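Local coordinates for tetracycline repressor protein class G (Acinetobacter baumannii, PDB 6RX9) that represses the tetracycline resistance gene tetA by binding its operator DNA through a helix-turn-helix, and lets go of this DNA more readily once tetracycline binds, at residues P39-Y42 with W43-N47; L84-R87 with T88-S92; T115-R118 with F119-E123; P127-A130 with V131-L134. One frame throughout, in Å; residues are numbered along the deposited sequence. Where two conformers were deposited one is given.

Contact 1 of 4, residues P39-Y42 with W43-N47; sequences PALY and WHFQN
Q46 folds back over Y42 where the chain leaves helix 38-42 and meets it with two parts of its side chain. Its CG lies over one face of the Y42 ring, 3.6 Å from the centroid, a CH-pi contact. Its NE2 donates to the Y42 backbone O at 2.8 Å, with an N-H...O angle of 173°. The bend at chi2 (94°) lets one side chain do both, and the acceptor lies in the amide plane. The other bonds have backbone donors: W43 N reaches P39 O at 3.1 Å, and L41 O accepts twice. F45 N approaches L41 O in the carbonyl plane at 3.0 Å, and H44 N comes from above that plane at 2.9 Å. H44 NE2 is satisfied by L4 O, and N47 OD1 caps A50 N at the start of helix 48-59, while the F45 ring packs against helices 6-20 and 48-59. Most of the contact lies within the helix-turn-helix motif, whose range ends at F45, in and just after the likely recognition helix. P39 O and L41 O thus take backbone N-H groups, whereas Y42 O takes the Q46 side-chain amide, so the turn between the helices is partly fixed by Q46.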
# COMPACT_ATOMS: atom_id res chain seq x y z
N PRO A 39 -1.52 29.78 19.78
CA PRO A 39 -0.77 29.16 20.87
C PRO A 39 -1.50 27.97 21.51
O PRO A 39 -0.84 26.99 21.81
CB PRO A 39 -0.60 30.29 21.90
CG PRO A 39 -0.73 31.55 21.08
CD PRO A 39 -1.75 31.22 20.01
N ALA A 40 -2.82 28.07 21.68
CA ALA A 40 -3.68 27.03 22.29
C ALA A 40 -3.56 25.73 21.49
O ALA A 40 -3.39 24.67 22.11
CB ALA A 40 -5.11 27.51 22.38
N LEU A 41 -3.61 25.82 20.16
CA LEU A 41 -3.47 24.64 19.26
C LEU A 41 -2.00 24.21 19.19
O LEU A 41 -1.75 22.99 19.17
CB LEU A 41 -4.02 24.96 17.87
CG LEU A 41 -3.89 23.84 16.84
CD1 LEU A 41 -4.55 22.56 17.33
CD2 LEU A 41 -4.47 24.26 15.50
N TYR A 42 -1.07 25.17 19.13
CA TYR A 42 0.39 24.94 18.99
C TYR A 42 0.90 24.03 20.11
O TYR A 42 1.83 23.24 19.86
CB TYR A 42 1.15 26.26 18.95
CG TYR A 42 2.61 26.15 18.59
CD1 TYR A 42 3.01 26.03 17.27
CD2 TYR A 42 3.59 26.19 19.56
CE1 TYR A 42 4.35 25.94 16.92
CE2 TYR A 42 4.93 26.10 19.24
CZ TYR A 42 5.32 25.98 17.92
OH TYR A 42 6.65 25.89 17.61
N TRP A 43 0.30 24.13 21.31
CA TRP A 43 0.61 23.29 22.50
C TRP A 43 0.40 21.80 22.18
O TRP A 43 1.21 20.98 22.66
CB TRP A 43 -0.25 23.72 23.70
CG TRP A 43 0.09 23.00 24.97
CD1 TRP A 43 1.07 23.33 25.85
CD2 TRP A 43 -0.53 21.80 25.49
NE1 TRP A 43 1.10 22.44 26.89
CE2 TRP A 43 0.14 21.49 26.70
CE3 TRP A 43 -1.57 20.98 25.06
CZ2 TRP A 43 -0.21 20.39 27.48
CZ3 TRP A 43 -1.92 19.88 25.84
CH2 TRP A 43 -1.25 19.60 27.03
N HIS A 44 -0.65 21.48 21.42
CA HIS A 44 -1.01 20.09 21.00
C HIS A 44 -0.14 19.66 19.81
O HIS A 44 0.42 18.55 19.87
CB HIS A 44 -2.50 20.00 20.66
CG HIS A 44 -3.41 20.23 21.82
ND1 HIS A 44 -3.70 19.25 22.74
CD2 HIS A 44 -4.10 21.33 22.21
CE1 HIS A 44 -4.52 19.73 23.65
NE2 HIS A 44 -4.78 21.00 23.35
N PHE A 45 -0.06 20.49 18.76
CA PHE A 45 0.65 20.17 17.50
C PHE A 45 1.40 21.41 16.99
O PHE A 45 0.73 22.42 16.71
CB PHE A 45 -0.33 19.66 16.45
CG PHE A 45 -1.20 18.53 16.93
CD1 PHE A 45 -0.67 17.26 17.10
CD2 PHE A 45 -2.53 18.73 17.24
CE1 PHE A 45 -1.45 16.21 17.56
CE2 PHE A 45 -3.32 17.69 17.71
CZ PHE A 45 -2.78 16.43 17.87
N GLN A 46 2.72 21.31 16.88
CA GLN A 46 3.59 22.43 16.42
C GLN A 46 3.71 22.41 14.89
O GLN A 46 4.19 23.41 14.34
CB GLN A 46 4.97 22.36 17.07
CG GLN A 46 4.95 22.63 18.57
CD GLN A 46 4.85 21.36 19.37
OE1 GLN A 46 5.76 20.53 19.36
NE2 GLN A 46 3.75 21.20 20.09
N ASN A 47 3.30 21.32 14.23
CA ASN A 47 3.40 21.19 12.75
C ASN A 47 2.36 20.19 12.24
O ASN A 47 1.80 19.42 13.05
CB ASN A 47 4.82 20.82 12.32
CG ASN A 47 5.39 19.66 13.11
OD1 ASN A 47 4.88 18.54 13.03
ND2 ASN A 47 6.43 19.92 13.88

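Contact 2 of 4, residues L84-R87 with T88-S92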
# COMPACT_ATOMS: atom_id res chain seq x y z
N LEU A 84 -11.04 -6.87 7.39
CA LEU A 84 -12.24 -6.08 7.01
C LEU A 84 -12.35 -4.82 7.89
O LEU A 84 -12.72 -3.76 7.36
CB LEU A 84 -13.49 -6.96 7.14
CG LEU A 84 -13.65 -8.03 6.05
CD1 LEU A 84 -14.65 -9.09 6.48
CD2 LEU A 84 -14.08 -7.40 4.73
N SER A 85 -12.02 -4.95 9.18
CA SER A 85 -12.03 -3.85 10.18
C SER A 85 -10.95 -2.82 9.83
O SER A 85 -11.23 -1.61 9.94
CB SER A 85 -11.85 -4.38 11.58
OG SER A 85 -10.52 -4.83 11.80
N PHE A 86 -9.76 -3.28 9.43
CA PHE A 86 -8.62 -2.43 9.00
C PHE A 86 -9.03 -1.65 7.74
O PHE A 86 -8.80 -0.43 7.68
CB PHE A 86 -7.36 -3.27 8.81
CG PHE A 86 -6.09 -2.50 8.51
CD1 PHE A 86 -5.87 -1.23 9.01
CD2 PHE A 86 -5.08 -3.08 7.75
CE1 PHE A 86 -4.70 -0.54 8.74
CE2 PHE A 86 -3.91 -2.40 7.48
CZ PHE A 86 -3.72 -1.13 7.97
N ARG A 87 -9.65 -2.33 6.77
CA ARG A 87 -10.12 -1.69 5.51
C ARG A 87 -11.16 -0.61 5.83
O ARG A 87 -11.03 0.51 5.29
CB ARG A 87 -10.71 -2.74 4.55
CG ARG A 87 -11.26 -2.13 3.27
CD ARG A 87 -11.80 -3.19 2.34
NE ARG A 87 -12.24 -2.63 1.07
CZ ARG A 87 -13.48 -2.68 0.59
NH1 ARG A 87 -14.45 -3.28 1.27
NH2 ARG A 87 -13.75 -2.13 -0.59
N THR A 88 -12.14 -0.93 6.67
CA THR A 88 -13.22 0.01 7.09
C THR A 88 -12.60 1.25 7.74
O THR A 88 -13.02 2.36 7.40
CB THR A 88 -14.23 -0.68 8.02
OG1 THR A 88 -14.68 -1.86 7.36
CG2 THR A 88 -15.41 0.20 8.37
N ALA A 89 -11.61 1.05 8.62
CA ALA A 89 -10.90 2.11 9.37
C ALA A 89 -10.21 3.08 8.40
O ALA A 89 -10.30 4.30 8.62
CB ALA A 89 -9.91 1.51 10.33
N LEU A 90 -9.52 2.56 7.38
CA LEU A 90 -8.79 3.39 6.39
C LEU A 90 -9.78 4.09 5.45
O LEU A 90 -9.47 5.22 5.02
CB LEU A 90 -7.79 2.52 5.60
CG LEU A 90 -6.61 1.97 6.41
CD1 LEU A 90 -5.68 1.18 5.53
CD2 LEU A 90 -5.86 3.09 7.12
N LEU A 91 -10.92 3.47 5.14
CA LEU A 91 -11.96 4.03 4.24
C LEU A 91 -12.84 5.05 4.97
O LEU A 91 -13.55 5.80 4.28
CB LEU A 91 -12.82 2.91 3.66
CG LEU A 91 -12.19 2.08 2.53
CD1 LEU A 91 -13.09 0.91 2.17
CD2 LEU A 91 -11.92 2.93 1.30
N SER A 92 -12.80 5.09 6.31
CA SER A 92 -13.73 5.89 7.16
C SER A 92 -13.48 7.39 6.99
O SER A 92 -14.41 8.16 7.31
CB SER A 92 -13.66 5.48 8.61
OG SER A 92 -12.43 5.84 9.20
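With F86 CG placed anti to its own N (chi1 -174°) and L90 CG beside its own N, ring and leucine meet as an i/i+4 pair on helix 75-91, part of the all-helical ligand-binding domain of TetR repressors. L90 CD1 stands over one ring face, toward the rim, with its closest approach of 3.8 Å to F86 CE1. The same ring makes an edge-to-face contact with H100, which probably binds magnesium, and a cation-pi contact with R63. R87 also starts anti to its N (chi1 177°) and is extended from CG to NE, which lays its guanidinium alongside L91. There L91 CD1 lies over the guanidinium plane, 3.8 Å from R87 NE, and also touches R87 CG at 3.7 Å. The polar end is held elsewhere, by a salt bridge from NH1 to D185 and a hydrogen bond from NH2 to Q148; L91 thus covers one face of a buried guanidinium whose NH1 and NH2 are already bonded. Regular backbone bonds such as L91 N to R87 O, 3.0 Å, accompany these pairs. At T88, chi1 of -54° turns the hydroxyl back along the helix: OG1 donates to L84 O at 2.7 Å, from the face of that carbonyl opposite to the one used by T88 N.

Contact 3 of 4, residues T115-R118 with F119-E123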
# COMPACT_ATOMS: atom_id res chain seq x y z
N THR A 115 -0.35 -11.98 21.75
CA THR A 115 -1.67 -12.67 21.82
C THR A 115 -2.05 -13.19 20.42
O THR A 115 -2.42 -14.38 20.32
CB THR A 115 -2.77 -11.75 22.38
OG1 THR A 115 -2.34 -11.25 23.64
CG2 THR A 115 -4.10 -12.46 22.54
N GLN A 116 -1.94 -12.34 19.39
CA GLN A 116 -2.25 -12.68 17.98
C GLN A 116 -1.34 -13.82 17.51
O GLN A 116 -1.87 -14.82 16.97
CB GLN A 116 -2.10 -11.47 17.06
CG GLN A 116 -3.20 -10.43 17.23
CD GLN A 116 -3.09 -9.31 16.21
OE1 GLN A 116 -2.09 -9.18 15.51
NE2 GLN A 116 -4.13 -8.50 16.12
N ILE A 117 -0.03 -13.68 17.71
CA ILE A 117 1.01 -14.66 17.25
C ILE A 117 0.78 -16.01 17.96
O ILE A 117 0.76 -17.04 17.27
CB ILE A 117 2.43 -14.12 17.47
CG1 ILE A 117 2.71 -12.90 16.59
CG2 ILE A 117 3.47 -15.21 17.27
CD1 ILE A 117 3.89 -12.06 17.04
N ARG A 118 0.62 -15.99 19.29
CA ARG A 118 0.44 -17.22 20.12
C ARG A 118 -0.84 -17.95 19.69
O ARG A 118 -0.83 -19.19 19.67
CB ARG A 118 0.43 -16.87 21.61
CG ARG A 118 1.82 -16.66 22.21
CD ARG A 118 1.79 -16.70 23.72
NE ARG A 118 3.06 -16.34 24.34
CZ ARG A 118 4.09 -17.16 24.52
NH1 ARG A 118 4.04 -18.42 24.11
NH2 ARG A 118 5.19 -16.72 25.12
N PHE A 119 -1.90 -17.21 19.33
CA PHE A 119 -3.19 -17.78 18.85
C PHE A 119 -2.98 -18.51 17.52
O PHE A 119 -3.46 -19.65 17.38
CB PHE A 119 -4.27 -16.69 18.71
CG PHE A 119 -5.52 -17.17 18.02
CD1 PHE A 119 -6.36 -18.10 18.62
CD2 PHE A 119 -5.87 -16.68 16.77
CE1 PHE A 119 -7.51 -18.54 17.98
CE2 PHE A 119 -7.02 -17.12 16.13
CZ PHE A 119 -7.84 -18.05 16.74
N LEU A 120 -2.31 -17.87 16.56
CA LEU A 120 -2.02 -18.49 15.23
C LEU A 120 -1.17 -19.75 15.43
O LEU A 120 -1.45 -20.76 14.76
CB LEU A 120 -1.33 -17.47 14.31
CG LEU A 120 -2.21 -16.33 13.81
CD1 LEU A 120 -1.48 -15.50 12.77
CD2 LEU A 120 -3.53 -16.85 13.24
N CYS A 121 -0.19 -19.70 16.34
CA CYS A 121 0.69 -20.85 16.69
C CYS A 121 -0.16 -22.01 17.21
O CYS A 121 0.08 -23.16 16.78
CB CYS A 121 1.76 -20.46 17.71
SG CYS A 121 3.06 -19.42 16.99
N ALA A 122 -1.14 -21.72 18.07
CA ALA A 122 -2.12 -22.70 18.60
C ALA A 122 -2.95 -23.30 17.45
O ALA A 122 -3.36 -24.46 17.57
CB ALA A 122 -3.01 -22.05 19.64
N GLU A 123 -3.16 -22.53 16.38
CA GLU A 123 -4.00 -22.90 15.21
C GLU A 123 -3.15 -23.57 14.11
O GLU A 123 -3.71 -23.83 13.03
CB GLU A 123 -4.73 -21.66 14.67
CG GLU A 123 -5.91 -21.23 15.53
CD GLU A 123 -7.13 -22.14 15.43
OE1 GLU A 123 -7.17 -23.16 16.15
OE2 GLU A 123 -8.03 -21.83 14.61
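T115 and F119 begin four successive alpha-helical hydrogen bonds that join the two halves of this last part of helix 110-122. F119 N reaches T115 O at 3.0 Å, L120 N reaches Q116 O at 3.1 Å, and C121 N and A122 N reach I117 O and R118 O in turn. The helical backbone angles stop at A122; E123 N makes only weak bonds, to F119 O and L120 O. Side chains add rather little between the halves. F119 CB lies 3.4 Å from T115 O; with CG anti to the backbone N (chi1 171°) the ring leads away from 115-118, with Q116 O near the ring plane at its edge. Over one ring face lies E123 CG, 3.9 Å above the plane. On another side of the helix, C121 SG meets I117 CG2 at 4.2 Å, a light apolar touch. Polar ends find partners elsewhere: R118 NE forms a salt bridge with E114, its guanidinium a cation-pi contact with F171 of the second subunit, and Q116 NE2 bonds to S67 O. L120 faces helix 127-155 and W75 of helix 75-91, while Q116 packs on F78 and on N82, a likely tetracycline-binding residue.

Contact 4 of 4, residues P127-A130 with V131-L134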
# COMPACT_ATOMS: atom_id res chain seq x y z
N PRO A 127 5.83 -19.82 14.47
CA PRO A 127 5.94 -18.42 14.89
C PRO A 127 6.31 -17.42 13.79
O PRO A 127 5.68 -16.37 13.72
CB PRO A 127 7.06 -18.48 15.94
CG PRO A 127 6.93 -19.86 16.54
CD PRO A 127 6.53 -20.74 15.38
N LYS A 128 7.31 -17.75 12.97
CA LYS A 128 7.77 -16.92 11.82
C LYS A 128 6.60 -16.64 10.88
O LYS A 128 6.34 -15.46 10.58
CB LYS A 128 8.85 -17.64 11.00
CG LYS A 128 10.29 -17.46 11.47
CD LYS A 128 11.28 -17.92 10.42
CE LYS A 128 12.58 -18.42 10.99
NZ LYS A 128 13.20 -19.45 10.12
N ARG A 129 5.93 -17.71 10.44
CA ARG A 129 4.90 -17.68 9.37
C ARG A 129 3.63 -16.99 9.91
O ARG A 129 2.93 -16.36 9.10
CB ARG A 129 4.66 -19.09 8.83
CG ARG A 129 5.82 -19.60 7.99
CD ARG A 129 5.76 -21.08 7.68
NE ARG A 129 6.94 -21.52 6.94
CZ ARG A 129 6.97 -21.92 5.67
NH1 ARG A 129 5.86 -21.99 4.95
NH2 ARG A 129 8.12 -22.29 5.13
N ALA A 130 3.38 -17.08 11.22
CA ALA A 130 2.31 -16.32 11.91
C ALA A 130 2.53 -14.82 11.70
O ALA A 130 1.57 -14.14 11.30
CB ALA A 130 2.28 -16.68 13.38
N VAL A 131 3.75 -14.33 11.94
CA VAL A 131 4.11 -12.89 11.78
C VAL A 131 4.02 -12.52 10.29
O VAL A 131 3.47 -11.45 9.99
CB VAL A 131 5.50 -12.56 12.37
CG1 VAL A 131 5.92 -11.13 12.05
CG2 VAL A 131 5.54 -12.80 13.88
N TRP A 132 4.55 -13.37 9.41
CA TRP A 132 4.54 -13.14 7.93
C TRP A 132 3.09 -13.03 7.43
O TRP A 132 2.84 -12.18 6.56
CB TRP A 132 5.29 -14.24 7.18
CG TRP A 132 6.78 -14.21 7.36
CD1 TRP A 132 7.54 -13.18 7.84
CD2 TRP A 132 7.70 -15.25 7.00
NE1 TRP A 132 8.86 -13.53 7.84
CE2 TRP A 132 9.00 -14.79 7.32
CE3 TRP A 132 7.56 -16.54 6.46
CZ2 TRP A 132 10.14 -15.56 7.11
CZ3 TRP A 132 8.69 -17.30 6.25
CH2 TRP A 132 9.96 -16.81 6.57
N ALA A 133 2.19 -13.87 7.96
CA ALA A 133 0.76 -13.92 7.58
C ALA A 133 0.05 -12.64 8.03
O ALA A 133 -0.65 -12.02 7.20
CB ALA A 133 0.11 -15.15 8.18
N LEU A 134 0.22 -12.24 9.30
CA LEU A 134 -0.38 -11.00 9.86
C LEU A 134 0.08 -9.79 9.04
O LEU A 134 -0.78 -8.96 8.68
CB LEU A 134 0.01 -10.87 11.33
CG LEU A 134 -0.67 -11.87 12.28
CD1 LEU A 134 0.02 -11.88 13.63
CD2 LEU A 134 -2.15 -11.55 12.44
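R129 and A133 make the tighter part of this first stretch of helix 127-155. A133 N bonds to R129 O at 2.8 Å, and A133 CB lies only 3.2 Å from the same oxygen. Next to it, L134 N bonds to A130 O at 3.1 Å while L134 CG sits 3.3 Å from that oxygen. The first turn is slacker, since V131 N makes only a weak bond to P127 O, at 3.3 Å. Within the stretch the packing is also looser where W132 lies beside K128 and R129. Its chi1 of -71° sets the indole back along the helix, so that K128 O lies 3.5 Å above one ring face, toward the rim. R129 CG comes to W132 CE3 obliquely at 3.8 Å, and K128 CD touches W132 CH2 only at 4.2 Å. Both cationic chains find partners elsewhere: K128 NZ makes a salt bridge with D182 of the second subunit, and R129 NH1 bonds to L202 O. This first stretch lies between helix 110-122 of its own chain, which A130 and L134 touch, and the second subunit, where W132 meets L179 at the dimer interface characteristic of TetR repressors.

From the N terminus the four contacts follow in series; none nests in or crosses another, and each joins residues three to five apart in a continuous stretch. Contact 1 closes the turn between helices 38-42 and 48-59 in the DNA-binding region, its nearest atoms about 17 Å from those of contact 2. Contact 2 lies along helix 75-91, near the centre of the chain and about 7 Å, between nearest atoms, from contact 4. Contacts 3 and 4, with centres about 9 Å apart, flank the short connection from helix 110-122 to helix 127-155 and pack directly together, I117 CD1 lying 3.6 Å from V131 CG2. Both also reach the second subunit, so they lie where this domain meets its partner in the dimer.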